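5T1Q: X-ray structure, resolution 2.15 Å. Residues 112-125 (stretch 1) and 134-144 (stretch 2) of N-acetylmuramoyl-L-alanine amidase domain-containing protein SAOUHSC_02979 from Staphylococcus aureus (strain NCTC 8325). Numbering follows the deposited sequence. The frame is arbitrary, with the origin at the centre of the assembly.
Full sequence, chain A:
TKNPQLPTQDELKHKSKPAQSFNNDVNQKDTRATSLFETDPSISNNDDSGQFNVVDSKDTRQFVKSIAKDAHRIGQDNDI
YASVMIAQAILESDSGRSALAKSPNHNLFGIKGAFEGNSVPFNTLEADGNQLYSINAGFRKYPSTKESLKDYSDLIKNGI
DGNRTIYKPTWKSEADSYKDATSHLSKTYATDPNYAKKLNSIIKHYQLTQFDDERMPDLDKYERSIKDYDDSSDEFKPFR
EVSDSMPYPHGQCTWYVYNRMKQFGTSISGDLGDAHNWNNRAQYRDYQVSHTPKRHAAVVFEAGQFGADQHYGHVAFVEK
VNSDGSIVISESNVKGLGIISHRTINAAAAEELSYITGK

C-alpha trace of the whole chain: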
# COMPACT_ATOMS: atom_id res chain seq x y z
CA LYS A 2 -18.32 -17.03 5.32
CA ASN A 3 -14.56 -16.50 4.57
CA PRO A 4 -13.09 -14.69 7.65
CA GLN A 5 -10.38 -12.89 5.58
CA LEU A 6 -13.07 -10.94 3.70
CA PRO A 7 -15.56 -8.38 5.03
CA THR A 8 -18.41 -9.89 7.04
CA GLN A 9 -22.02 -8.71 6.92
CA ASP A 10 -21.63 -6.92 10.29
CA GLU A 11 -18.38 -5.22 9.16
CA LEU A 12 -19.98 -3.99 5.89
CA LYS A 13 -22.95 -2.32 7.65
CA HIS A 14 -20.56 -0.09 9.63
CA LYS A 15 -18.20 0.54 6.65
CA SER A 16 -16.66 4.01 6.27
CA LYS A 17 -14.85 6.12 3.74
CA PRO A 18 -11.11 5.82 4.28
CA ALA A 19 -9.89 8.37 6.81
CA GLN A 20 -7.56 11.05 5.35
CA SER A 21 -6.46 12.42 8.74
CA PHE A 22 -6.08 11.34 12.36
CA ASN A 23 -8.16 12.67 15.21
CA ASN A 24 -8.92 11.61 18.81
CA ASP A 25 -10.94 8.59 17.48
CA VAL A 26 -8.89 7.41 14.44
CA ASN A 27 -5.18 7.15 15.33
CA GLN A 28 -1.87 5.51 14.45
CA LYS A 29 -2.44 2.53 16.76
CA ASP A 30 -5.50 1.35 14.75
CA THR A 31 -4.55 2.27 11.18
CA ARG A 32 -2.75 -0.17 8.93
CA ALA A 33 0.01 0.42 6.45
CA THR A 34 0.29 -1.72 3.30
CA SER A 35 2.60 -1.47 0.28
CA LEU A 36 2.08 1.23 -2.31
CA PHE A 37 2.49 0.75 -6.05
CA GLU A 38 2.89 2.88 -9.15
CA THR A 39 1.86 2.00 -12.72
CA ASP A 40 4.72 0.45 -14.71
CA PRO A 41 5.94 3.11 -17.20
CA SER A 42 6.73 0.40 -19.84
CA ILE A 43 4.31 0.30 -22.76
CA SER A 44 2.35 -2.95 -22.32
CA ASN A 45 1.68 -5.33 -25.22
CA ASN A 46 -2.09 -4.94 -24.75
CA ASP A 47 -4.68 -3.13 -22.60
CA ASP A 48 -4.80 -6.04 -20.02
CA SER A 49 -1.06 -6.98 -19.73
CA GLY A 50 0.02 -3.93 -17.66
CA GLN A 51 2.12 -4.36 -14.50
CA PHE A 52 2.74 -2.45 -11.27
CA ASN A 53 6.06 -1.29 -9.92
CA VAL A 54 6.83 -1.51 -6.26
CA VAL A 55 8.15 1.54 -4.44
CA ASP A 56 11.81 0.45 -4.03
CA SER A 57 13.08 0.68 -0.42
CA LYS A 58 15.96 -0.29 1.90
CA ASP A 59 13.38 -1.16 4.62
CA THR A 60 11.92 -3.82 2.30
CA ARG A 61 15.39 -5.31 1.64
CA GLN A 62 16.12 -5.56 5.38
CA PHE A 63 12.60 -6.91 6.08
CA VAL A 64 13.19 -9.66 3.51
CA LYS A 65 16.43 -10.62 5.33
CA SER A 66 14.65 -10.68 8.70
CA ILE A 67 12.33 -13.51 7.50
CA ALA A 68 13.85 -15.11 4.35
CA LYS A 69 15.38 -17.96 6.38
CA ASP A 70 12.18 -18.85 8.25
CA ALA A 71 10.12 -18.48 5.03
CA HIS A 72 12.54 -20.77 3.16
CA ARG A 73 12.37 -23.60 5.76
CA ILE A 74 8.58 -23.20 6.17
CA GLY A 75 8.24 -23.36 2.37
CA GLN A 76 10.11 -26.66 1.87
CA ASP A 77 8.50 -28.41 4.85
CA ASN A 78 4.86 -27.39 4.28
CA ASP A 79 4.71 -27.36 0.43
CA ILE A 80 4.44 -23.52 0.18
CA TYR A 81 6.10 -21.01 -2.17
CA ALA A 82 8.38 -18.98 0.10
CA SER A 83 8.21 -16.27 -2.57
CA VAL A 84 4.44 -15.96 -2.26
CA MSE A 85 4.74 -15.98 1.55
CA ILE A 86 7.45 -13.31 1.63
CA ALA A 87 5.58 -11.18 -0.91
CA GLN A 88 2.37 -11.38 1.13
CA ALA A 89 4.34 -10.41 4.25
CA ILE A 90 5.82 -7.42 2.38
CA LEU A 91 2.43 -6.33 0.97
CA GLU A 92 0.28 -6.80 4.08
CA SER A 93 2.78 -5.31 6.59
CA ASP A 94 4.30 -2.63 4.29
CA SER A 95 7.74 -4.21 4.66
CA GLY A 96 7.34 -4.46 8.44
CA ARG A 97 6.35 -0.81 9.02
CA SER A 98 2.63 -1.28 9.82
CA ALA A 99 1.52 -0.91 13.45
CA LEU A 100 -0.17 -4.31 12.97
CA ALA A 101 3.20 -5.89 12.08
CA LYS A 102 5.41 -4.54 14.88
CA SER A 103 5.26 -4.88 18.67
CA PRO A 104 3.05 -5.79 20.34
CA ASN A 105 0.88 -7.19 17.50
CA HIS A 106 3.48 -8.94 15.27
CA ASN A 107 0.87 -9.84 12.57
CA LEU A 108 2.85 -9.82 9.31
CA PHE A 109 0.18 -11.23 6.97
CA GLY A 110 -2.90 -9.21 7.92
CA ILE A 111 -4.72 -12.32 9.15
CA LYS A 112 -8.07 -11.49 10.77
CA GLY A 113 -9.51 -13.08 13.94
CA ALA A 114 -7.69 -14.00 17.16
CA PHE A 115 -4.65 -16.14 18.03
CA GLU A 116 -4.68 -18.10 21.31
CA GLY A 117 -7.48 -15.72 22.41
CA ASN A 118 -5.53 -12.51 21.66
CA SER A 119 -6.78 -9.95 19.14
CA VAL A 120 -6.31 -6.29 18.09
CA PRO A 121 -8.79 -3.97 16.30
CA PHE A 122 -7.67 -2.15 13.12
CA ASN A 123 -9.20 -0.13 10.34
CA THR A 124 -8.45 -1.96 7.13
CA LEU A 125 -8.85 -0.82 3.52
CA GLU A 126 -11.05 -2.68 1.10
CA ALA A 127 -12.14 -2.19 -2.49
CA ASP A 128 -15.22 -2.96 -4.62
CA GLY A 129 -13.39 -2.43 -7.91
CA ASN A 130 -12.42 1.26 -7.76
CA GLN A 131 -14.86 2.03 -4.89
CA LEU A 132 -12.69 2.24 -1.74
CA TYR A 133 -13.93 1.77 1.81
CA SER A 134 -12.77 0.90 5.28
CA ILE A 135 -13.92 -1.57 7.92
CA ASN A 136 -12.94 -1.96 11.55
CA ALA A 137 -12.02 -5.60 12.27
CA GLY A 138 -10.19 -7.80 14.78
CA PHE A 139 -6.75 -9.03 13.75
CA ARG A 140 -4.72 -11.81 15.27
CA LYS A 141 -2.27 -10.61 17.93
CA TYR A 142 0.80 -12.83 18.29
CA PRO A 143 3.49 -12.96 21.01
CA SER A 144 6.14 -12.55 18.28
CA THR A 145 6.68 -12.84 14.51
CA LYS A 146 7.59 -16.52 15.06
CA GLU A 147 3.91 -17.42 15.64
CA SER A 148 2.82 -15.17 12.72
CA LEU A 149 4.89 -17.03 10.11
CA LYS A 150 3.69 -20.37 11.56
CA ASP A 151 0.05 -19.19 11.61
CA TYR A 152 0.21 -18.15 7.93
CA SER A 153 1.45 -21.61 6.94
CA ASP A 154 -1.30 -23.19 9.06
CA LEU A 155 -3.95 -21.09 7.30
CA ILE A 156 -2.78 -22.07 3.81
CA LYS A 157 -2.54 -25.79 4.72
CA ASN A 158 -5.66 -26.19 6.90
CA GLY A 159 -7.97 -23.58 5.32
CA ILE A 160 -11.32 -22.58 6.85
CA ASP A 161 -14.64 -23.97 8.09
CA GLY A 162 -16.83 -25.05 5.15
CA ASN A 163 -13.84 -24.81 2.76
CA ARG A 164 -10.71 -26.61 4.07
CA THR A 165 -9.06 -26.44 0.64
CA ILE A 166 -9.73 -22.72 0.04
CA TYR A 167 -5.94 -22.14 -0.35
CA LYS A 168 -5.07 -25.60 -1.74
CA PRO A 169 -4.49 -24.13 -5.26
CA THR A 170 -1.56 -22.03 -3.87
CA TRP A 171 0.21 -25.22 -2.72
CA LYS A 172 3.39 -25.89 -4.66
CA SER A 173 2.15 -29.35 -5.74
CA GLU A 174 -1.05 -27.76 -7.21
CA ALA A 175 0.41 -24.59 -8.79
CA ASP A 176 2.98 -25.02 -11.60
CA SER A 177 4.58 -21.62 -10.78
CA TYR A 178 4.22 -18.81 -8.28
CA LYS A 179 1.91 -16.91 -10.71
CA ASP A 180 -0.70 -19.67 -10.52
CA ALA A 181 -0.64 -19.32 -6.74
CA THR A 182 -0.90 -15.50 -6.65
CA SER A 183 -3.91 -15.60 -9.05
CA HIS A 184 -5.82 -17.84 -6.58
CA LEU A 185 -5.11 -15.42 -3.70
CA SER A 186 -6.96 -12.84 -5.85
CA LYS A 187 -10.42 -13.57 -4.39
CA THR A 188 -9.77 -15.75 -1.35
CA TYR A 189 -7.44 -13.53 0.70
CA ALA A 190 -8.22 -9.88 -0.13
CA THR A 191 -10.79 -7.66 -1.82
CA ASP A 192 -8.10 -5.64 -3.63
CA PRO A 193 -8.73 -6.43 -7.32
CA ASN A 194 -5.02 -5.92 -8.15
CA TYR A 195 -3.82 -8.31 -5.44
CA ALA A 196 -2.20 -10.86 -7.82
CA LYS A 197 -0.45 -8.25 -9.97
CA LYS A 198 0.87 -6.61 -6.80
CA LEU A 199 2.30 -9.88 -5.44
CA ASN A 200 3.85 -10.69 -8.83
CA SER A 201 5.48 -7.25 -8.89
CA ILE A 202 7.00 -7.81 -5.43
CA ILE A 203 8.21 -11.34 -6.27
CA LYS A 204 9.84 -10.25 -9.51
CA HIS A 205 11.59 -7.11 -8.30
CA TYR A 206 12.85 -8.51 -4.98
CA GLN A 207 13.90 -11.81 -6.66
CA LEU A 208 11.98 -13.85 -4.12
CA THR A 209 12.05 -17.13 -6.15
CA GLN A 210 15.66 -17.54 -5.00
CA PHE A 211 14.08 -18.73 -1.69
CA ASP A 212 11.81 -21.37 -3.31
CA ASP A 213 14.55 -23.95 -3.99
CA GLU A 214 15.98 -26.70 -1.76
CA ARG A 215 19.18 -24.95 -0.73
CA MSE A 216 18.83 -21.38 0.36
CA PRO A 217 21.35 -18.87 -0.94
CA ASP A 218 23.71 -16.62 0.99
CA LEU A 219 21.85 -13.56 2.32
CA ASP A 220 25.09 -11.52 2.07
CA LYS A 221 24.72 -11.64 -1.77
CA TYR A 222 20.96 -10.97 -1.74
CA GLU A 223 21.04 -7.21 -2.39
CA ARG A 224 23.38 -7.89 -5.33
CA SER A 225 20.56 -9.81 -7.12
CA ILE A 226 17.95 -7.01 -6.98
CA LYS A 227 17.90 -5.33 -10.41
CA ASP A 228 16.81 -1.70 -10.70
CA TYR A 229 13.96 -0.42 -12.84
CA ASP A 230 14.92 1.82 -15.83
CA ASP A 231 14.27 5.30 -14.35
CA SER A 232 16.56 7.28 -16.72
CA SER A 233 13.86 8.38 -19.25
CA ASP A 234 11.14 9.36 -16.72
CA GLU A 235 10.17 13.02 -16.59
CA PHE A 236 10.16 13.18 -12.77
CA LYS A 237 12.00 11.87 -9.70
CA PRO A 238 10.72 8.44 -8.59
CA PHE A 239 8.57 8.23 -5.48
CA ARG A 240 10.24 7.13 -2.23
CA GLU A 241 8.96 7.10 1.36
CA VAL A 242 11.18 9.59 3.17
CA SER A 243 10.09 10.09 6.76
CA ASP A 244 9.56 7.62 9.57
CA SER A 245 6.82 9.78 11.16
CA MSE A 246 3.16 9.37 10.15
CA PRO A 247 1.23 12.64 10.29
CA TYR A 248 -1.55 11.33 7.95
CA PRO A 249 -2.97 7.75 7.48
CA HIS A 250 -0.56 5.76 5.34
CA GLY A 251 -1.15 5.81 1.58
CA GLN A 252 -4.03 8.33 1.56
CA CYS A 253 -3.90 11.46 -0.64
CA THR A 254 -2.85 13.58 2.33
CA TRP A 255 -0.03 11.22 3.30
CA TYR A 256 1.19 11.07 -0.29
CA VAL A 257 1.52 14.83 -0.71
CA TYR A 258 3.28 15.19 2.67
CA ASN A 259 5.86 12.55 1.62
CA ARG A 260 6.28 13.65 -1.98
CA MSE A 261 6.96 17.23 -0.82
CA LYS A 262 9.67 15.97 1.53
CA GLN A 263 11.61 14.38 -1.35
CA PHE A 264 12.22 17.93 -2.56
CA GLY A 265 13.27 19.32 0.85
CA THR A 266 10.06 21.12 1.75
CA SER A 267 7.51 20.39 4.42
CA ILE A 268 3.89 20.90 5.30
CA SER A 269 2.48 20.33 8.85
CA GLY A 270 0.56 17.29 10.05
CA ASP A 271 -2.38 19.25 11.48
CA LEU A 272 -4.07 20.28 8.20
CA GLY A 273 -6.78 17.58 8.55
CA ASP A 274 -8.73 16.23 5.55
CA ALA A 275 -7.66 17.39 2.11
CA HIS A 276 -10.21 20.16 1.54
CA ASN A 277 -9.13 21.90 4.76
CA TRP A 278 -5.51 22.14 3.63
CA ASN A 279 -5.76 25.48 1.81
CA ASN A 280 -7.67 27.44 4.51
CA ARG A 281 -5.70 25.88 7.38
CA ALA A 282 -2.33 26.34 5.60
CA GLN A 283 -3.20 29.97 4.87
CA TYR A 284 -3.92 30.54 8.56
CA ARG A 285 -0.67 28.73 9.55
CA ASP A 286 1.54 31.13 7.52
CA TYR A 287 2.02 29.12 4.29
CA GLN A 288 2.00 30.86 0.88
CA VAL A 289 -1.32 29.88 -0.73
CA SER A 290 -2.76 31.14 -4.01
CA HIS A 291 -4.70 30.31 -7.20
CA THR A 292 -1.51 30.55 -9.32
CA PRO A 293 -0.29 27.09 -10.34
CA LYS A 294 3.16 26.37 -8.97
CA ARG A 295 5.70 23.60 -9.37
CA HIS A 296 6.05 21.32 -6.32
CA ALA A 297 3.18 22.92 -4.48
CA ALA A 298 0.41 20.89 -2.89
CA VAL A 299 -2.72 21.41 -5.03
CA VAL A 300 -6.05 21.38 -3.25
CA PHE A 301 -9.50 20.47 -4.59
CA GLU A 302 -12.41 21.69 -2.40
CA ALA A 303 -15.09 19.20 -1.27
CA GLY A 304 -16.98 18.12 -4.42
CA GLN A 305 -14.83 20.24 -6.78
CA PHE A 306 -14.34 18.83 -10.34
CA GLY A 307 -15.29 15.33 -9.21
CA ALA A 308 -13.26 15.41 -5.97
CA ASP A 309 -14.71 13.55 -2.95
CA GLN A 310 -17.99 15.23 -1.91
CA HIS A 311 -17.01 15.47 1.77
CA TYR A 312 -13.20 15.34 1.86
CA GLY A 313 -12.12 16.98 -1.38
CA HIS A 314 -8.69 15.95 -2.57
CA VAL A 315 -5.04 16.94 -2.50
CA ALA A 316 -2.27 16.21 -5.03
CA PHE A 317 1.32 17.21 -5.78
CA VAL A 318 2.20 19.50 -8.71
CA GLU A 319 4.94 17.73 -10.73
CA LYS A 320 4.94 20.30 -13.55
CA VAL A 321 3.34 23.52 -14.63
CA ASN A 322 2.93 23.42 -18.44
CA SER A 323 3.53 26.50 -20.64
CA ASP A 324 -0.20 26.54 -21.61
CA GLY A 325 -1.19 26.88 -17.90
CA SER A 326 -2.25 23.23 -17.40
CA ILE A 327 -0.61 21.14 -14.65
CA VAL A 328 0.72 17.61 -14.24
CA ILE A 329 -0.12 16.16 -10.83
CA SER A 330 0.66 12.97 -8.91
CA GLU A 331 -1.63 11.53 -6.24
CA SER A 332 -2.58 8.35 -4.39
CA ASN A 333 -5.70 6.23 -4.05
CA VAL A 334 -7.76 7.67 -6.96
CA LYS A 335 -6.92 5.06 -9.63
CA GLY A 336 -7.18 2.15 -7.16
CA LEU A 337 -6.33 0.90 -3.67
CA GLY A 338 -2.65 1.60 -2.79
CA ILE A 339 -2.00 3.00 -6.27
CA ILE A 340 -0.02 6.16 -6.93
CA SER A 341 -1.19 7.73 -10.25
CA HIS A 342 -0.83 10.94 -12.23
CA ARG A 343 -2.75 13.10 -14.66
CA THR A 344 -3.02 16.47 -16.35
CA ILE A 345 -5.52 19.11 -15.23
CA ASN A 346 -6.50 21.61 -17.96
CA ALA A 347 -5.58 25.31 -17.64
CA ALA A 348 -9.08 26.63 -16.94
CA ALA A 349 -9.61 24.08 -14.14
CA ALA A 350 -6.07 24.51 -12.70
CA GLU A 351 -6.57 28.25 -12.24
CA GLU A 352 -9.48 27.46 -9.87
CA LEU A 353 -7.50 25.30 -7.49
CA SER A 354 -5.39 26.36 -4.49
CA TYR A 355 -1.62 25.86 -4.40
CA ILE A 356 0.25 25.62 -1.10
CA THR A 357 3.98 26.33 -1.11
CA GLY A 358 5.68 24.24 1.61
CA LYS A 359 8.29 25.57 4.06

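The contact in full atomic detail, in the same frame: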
# COMPACT_ATOMS: atom_id res chain seq x y z
N LYS A 112 -6.99 -11.89 9.86
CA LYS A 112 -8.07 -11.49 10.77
C LYS A 112 -8.41 -12.57 11.79
O LYS A 112 -8.05 -13.73 11.61
CB LYS A 112 -9.33 -11.12 9.97
CG LYS A 112 -9.20 -9.83 9.16
CD LYS A 112 -10.34 -9.62 8.18
CE LYS A 112 -11.69 -9.50 8.85
NZ LYS A 112 -12.80 -9.26 7.87
N GLY A 113 -9.09 -12.17 12.87
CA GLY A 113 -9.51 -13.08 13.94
C GLY A 113 -8.71 -12.89 15.23
O GLY A 113 -8.35 -11.76 15.59
N ALA A 114 -8.46 -13.99 15.92
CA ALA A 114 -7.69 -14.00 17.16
C ALA A 114 -6.75 -15.20 17.18
O ALA A 114 -7.00 -16.20 16.51
CB ALA A 114 -8.62 -14.04 18.35
N PHE A 115 -5.64 -15.07 17.91
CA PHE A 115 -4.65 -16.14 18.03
C PHE A 115 -4.46 -16.44 19.51
O PHE A 115 -4.01 -15.58 20.27
CB PHE A 115 -3.33 -15.70 17.41
CG PHE A 115 -2.22 -16.70 17.57
CD1 PHE A 115 -2.08 -17.76 16.69
CD2 PHE A 115 -1.29 -16.56 18.61
CE1 PHE A 115 -1.05 -18.68 16.84
CE2 PHE A 115 -0.26 -17.48 18.76
CZ PHE A 115 -0.14 -18.54 17.87
N GLU A 116 -4.79 -17.67 19.91
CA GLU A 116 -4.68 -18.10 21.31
C GLU A 116 -5.47 -17.15 22.24
O GLU A 116 -5.06 -16.88 23.40
CB GLU A 116 -3.21 -18.23 21.73
CG GLU A 116 -2.39 -19.22 20.88
CD GLU A 116 -0.95 -19.41 21.38
OE1 GLU A 116 -0.53 -18.70 22.32
OE2 GLU A 116 -0.24 -20.28 20.83
N GLY A 117 -6.60 -16.65 21.70
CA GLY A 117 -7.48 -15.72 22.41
C GLY A 117 -7.10 -14.24 22.37
O GLY A 117 -7.82 -13.42 22.93
N ASN A 118 -5.99 -13.90 21.72
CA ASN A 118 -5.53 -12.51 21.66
C ASN A 118 -5.86 -11.88 20.30
O ASN A 118 -5.69 -12.50 19.25
CB ASN A 118 -4.02 -12.44 21.95
CG ASN A 118 -3.68 -12.96 23.35
OD1 ASN A 118 -2.83 -13.84 23.50
ND2 ASN A 118 -4.36 -12.44 24.37
N SER A 119 -6.34 -10.64 20.34
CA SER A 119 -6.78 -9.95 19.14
C SER A 119 -6.55 -8.43 19.27
O SER A 119 -6.39 -7.91 20.38
CB SER A 119 -8.26 -10.27 18.93
OG SER A 119 -8.67 -9.95 17.63
N VAL A 120 -6.51 -7.74 18.12
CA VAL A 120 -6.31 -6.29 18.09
C VAL A 120 -7.15 -5.65 16.97
O VAL A 120 -7.08 -6.09 15.81
CB VAL A 120 -4.81 -5.90 17.93
CG1 VAL A 120 -4.25 -6.35 16.58
CG2 VAL A 120 -4.61 -4.39 18.11
N PRO A 121 -7.95 -4.62 17.31
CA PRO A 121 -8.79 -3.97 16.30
C PRO A 121 -8.05 -2.97 15.41
O PRO A 121 -7.27 -2.15 15.90
CB PRO A 121 -9.86 -3.25 17.14
CG PRO A 121 -9.17 -2.95 18.42
CD PRO A 121 -8.26 -4.12 18.67
N PHE A 122 -8.28 -3.06 14.10
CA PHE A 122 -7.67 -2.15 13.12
C PHE A 122 -8.63 -1.80 12.02
O PHE A 122 -9.49 -2.60 11.64
CB PHE A 122 -6.44 -2.77 12.45
CG PHE A 122 -5.16 -2.53 13.18
CD1 PHE A 122 -4.76 -3.35 14.22
CD2 PHE A 122 -4.33 -1.47 12.82
CE1 PHE A 122 -3.57 -3.13 14.89
CE2 PHE A 122 -3.15 -1.23 13.49
CZ PHE A 122 -2.76 -2.07 14.52
N ASN A 123 -8.48 -0.57 11.52
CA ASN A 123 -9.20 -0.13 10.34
C ASN A 123 -8.41 -0.72 9.19
O ASN A 123 -7.18 -0.69 9.19
CB ASN A 123 -9.27 1.39 10.29
CG ASN A 123 -10.11 1.95 11.41
OD1 ASN A 123 -11.25 1.53 11.62
ND2 ASN A 123 -9.56 2.90 12.14
N THR A 124 -9.11 -1.28 8.22
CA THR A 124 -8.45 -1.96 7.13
C THR A 124 -9.14 -1.56 5.82
O THR A 124 -10.37 -1.46 5.76
CB THR A 124 -8.41 -3.50 7.39
OG1 THR A 124 -7.55 -4.15 6.45
CG2 THR A 124 -9.78 -4.11 7.34
N LEU A 125 -8.34 -1.31 4.79
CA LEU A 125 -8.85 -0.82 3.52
C LEU A 125 -9.30 -1.95 2.61
O LEU A 125 -8.63 -2.98 2.47
CB LEU A 125 -7.79 0.02 2.83
CG LEU A 125 -7.28 1.21 3.65
CD1 LEU A 125 -6.06 1.84 2.97
CD2 LEU A 125 -8.38 2.23 3.87
N SER A 134 -13.50 1.35 4.13
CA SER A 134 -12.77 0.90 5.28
C SER A 134 -13.71 0.16 6.20
O SER A 134 -14.89 0.45 6.24
CB SER A 134 -12.21 2.13 6.02
OG SER A 134 -11.42 1.75 7.13
N ILE A 135 -13.17 -0.83 6.90
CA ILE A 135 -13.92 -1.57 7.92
C ILE A 135 -13.02 -1.72 9.13
O ILE A 135 -11.80 -1.75 9.01
CB ILE A 135 -14.40 -2.97 7.47
CG1 ILE A 135 -13.23 -3.89 7.11
CG2 ILE A 135 -15.38 -2.85 6.31
CD1 ILE A 135 -13.64 -5.33 6.88
N ASN A 136 -13.64 -1.78 10.30
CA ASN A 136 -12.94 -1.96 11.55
C ASN A 136 -13.09 -3.44 11.91
O ASN A 136 -14.21 -3.92 12.11
CB ASN A 136 -13.57 -1.07 12.62
CG ASN A 136 -12.80 -1.09 13.92
OD1 ASN A 136 -13.32 -1.47 14.95
ND2 ASN A 136 -11.54 -0.68 13.87
N ALA A 137 -11.98 -4.17 11.97
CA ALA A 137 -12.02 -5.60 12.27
C ALA A 137 -10.91 -6.06 13.22
O ALA A 137 -9.87 -5.40 13.35
CB ALA A 137 -11.95 -6.40 10.98
N GLY A 138 -11.14 -7.20 13.86
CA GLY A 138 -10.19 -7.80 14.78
C GLY A 138 -9.13 -8.58 14.04
O GLY A 138 -9.45 -9.39 13.18
N PHE A 139 -7.87 -8.34 14.37
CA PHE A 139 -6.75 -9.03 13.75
C PHE A 139 -6.04 -9.84 14.81
O PHE A 139 -6.04 -9.48 15.99
CB PHE A 139 -5.78 -8.04 13.10
CG PHE A 139 -6.27 -7.49 11.79
CD1 PHE A 139 -7.13 -6.42 11.76
CD2 PHE A 139 -5.84 -8.05 10.58
CE1 PHE A 139 -7.58 -5.89 10.55
CE2 PHE A 139 -6.28 -7.53 9.36
CZ PHE A 139 -7.15 -6.45 9.35
N ARG A 140 -5.43 -10.93 14.37
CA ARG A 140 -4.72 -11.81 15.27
C ARG A 140 -3.50 -11.11 15.85
O ARG A 140 -2.74 -10.47 15.13
CB ARG A 140 -4.32 -13.10 14.54
CG ARG A 140 -5.51 -13.85 13.96
CD ARG A 140 -5.15 -15.21 13.38
NE ARG A 140 -6.32 -15.85 12.77
CZ ARG A 140 -6.33 -17.04 12.17
NH1 ARG A 140 -5.22 -17.77 12.09
NH2 ARG A 140 -7.46 -17.50 11.63
N LYS A 141 -3.37 -11.20 17.17
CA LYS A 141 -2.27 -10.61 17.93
C LYS A 141 -1.39 -11.76 18.40
O LYS A 141 -1.86 -12.64 19.12
CB LYS A 141 -2.86 -9.84 19.11
CG LYS A 141 -1.87 -9.14 20.03
CD LYS A 141 -2.64 -8.49 21.18
CE LYS A 141 -1.73 -7.84 22.19
NZ LYS A 141 -1.03 -6.66 21.63
N TYR A 142 -0.13 -11.76 17.96
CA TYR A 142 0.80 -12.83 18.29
C TYR A 142 1.84 -12.38 19.31
O TYR A 142 2.11 -11.19 19.41
CB TYR A 142 1.53 -13.28 17.04
CG TYR A 142 0.64 -13.68 15.89
CD1 TYR A 142 0.24 -12.76 14.93
CD2 TYR A 142 0.21 -15.00 15.74
CE1 TYR A 142 -0.56 -13.13 13.87
CE2 TYR A 142 -0.59 -15.38 14.68
CZ TYR A 142 -0.97 -14.44 13.74
OH TYR A 142 -1.76 -14.81 12.68
N PRO A 143 2.43 -13.33 20.06
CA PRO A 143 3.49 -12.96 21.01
C PRO A 143 4.76 -12.45 20.30
O PRO A 143 5.50 -11.65 20.87
CB PRO A 143 3.80 -14.27 21.75
CG PRO A 143 2.66 -15.18 21.47
CD PRO A 143 2.08 -14.76 20.16
N SER A 144 4.99 -12.95 19.09
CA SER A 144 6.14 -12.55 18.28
C SER A 144 5.89 -12.91 16.81
O SER A 144 4.88 -13.54 16.47
CB SER A 144 7.41 -13.24 18.77
OG SER A 144 7.34 -14.63 18.57
O HOH W 1 -12.94 1.54 9.47

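Phe139 is the apolar centre of the contact. Its buried ring lies on the same sheet face as Val120, Phe122, Thr124, Ile135 and Ala137. Lys112 covers one face of the ring with its aliphatic chain, CG lying 4.0 Å from the centroid of the six ring carbons of Phe139. The chain runs on to Ala137, where Lys112 CE is 3.8 Å from Ala137 CB. Its charged NZ is hydrogen-bonded elsewhere in the structure, so the long side chain can pack here as a hydrocarbon. Phe122 CB meets Phe139 CD1 at 3.8 Å, and Thr124 CG2 packs on Ile135 CG1 at 3.5 Å.

A second apolar group lies beyond the strands. Phe115 CD1 approaches Tyr142 CE2 at 3.5 Å, the two rings inclined at 47°. Phe115 CE2 also touches Pro143 CD at 3.9 Å.

The backbones join these groups as an antiparallel ladder. Val120 and Phe139 exchange two bonds, each 2.8 Å from N to O. Phe122 N donates to Ala137 O at 2.9 Å, and Ala137 N returns a bond to Phe122 O at 3.0 Å. Thr124 N to Ile135 O is 2.8 Å; Ile135 N to Thr124 O is 3.1 Å. At the turn end, Lys141 N reaches Asn118 O in a weak bond of 3.4 Å.

Gly138 accepts a bond through its O from Gly113 N at 2.8 Å. A CB on Gly138 would sit tightly against Ser119 OG. Gly113 has backbone angles that call for glycine. Arg140 NE donates to Lys112 O at 3.0 Å.

The other sheet face is more polar. Asn136 ND2 donates to Asn123 OD1 at 3.2 Å. A water also links this face, 2.7 Å from Asn123 OD1 and 2.8 Å from Ser134 OG.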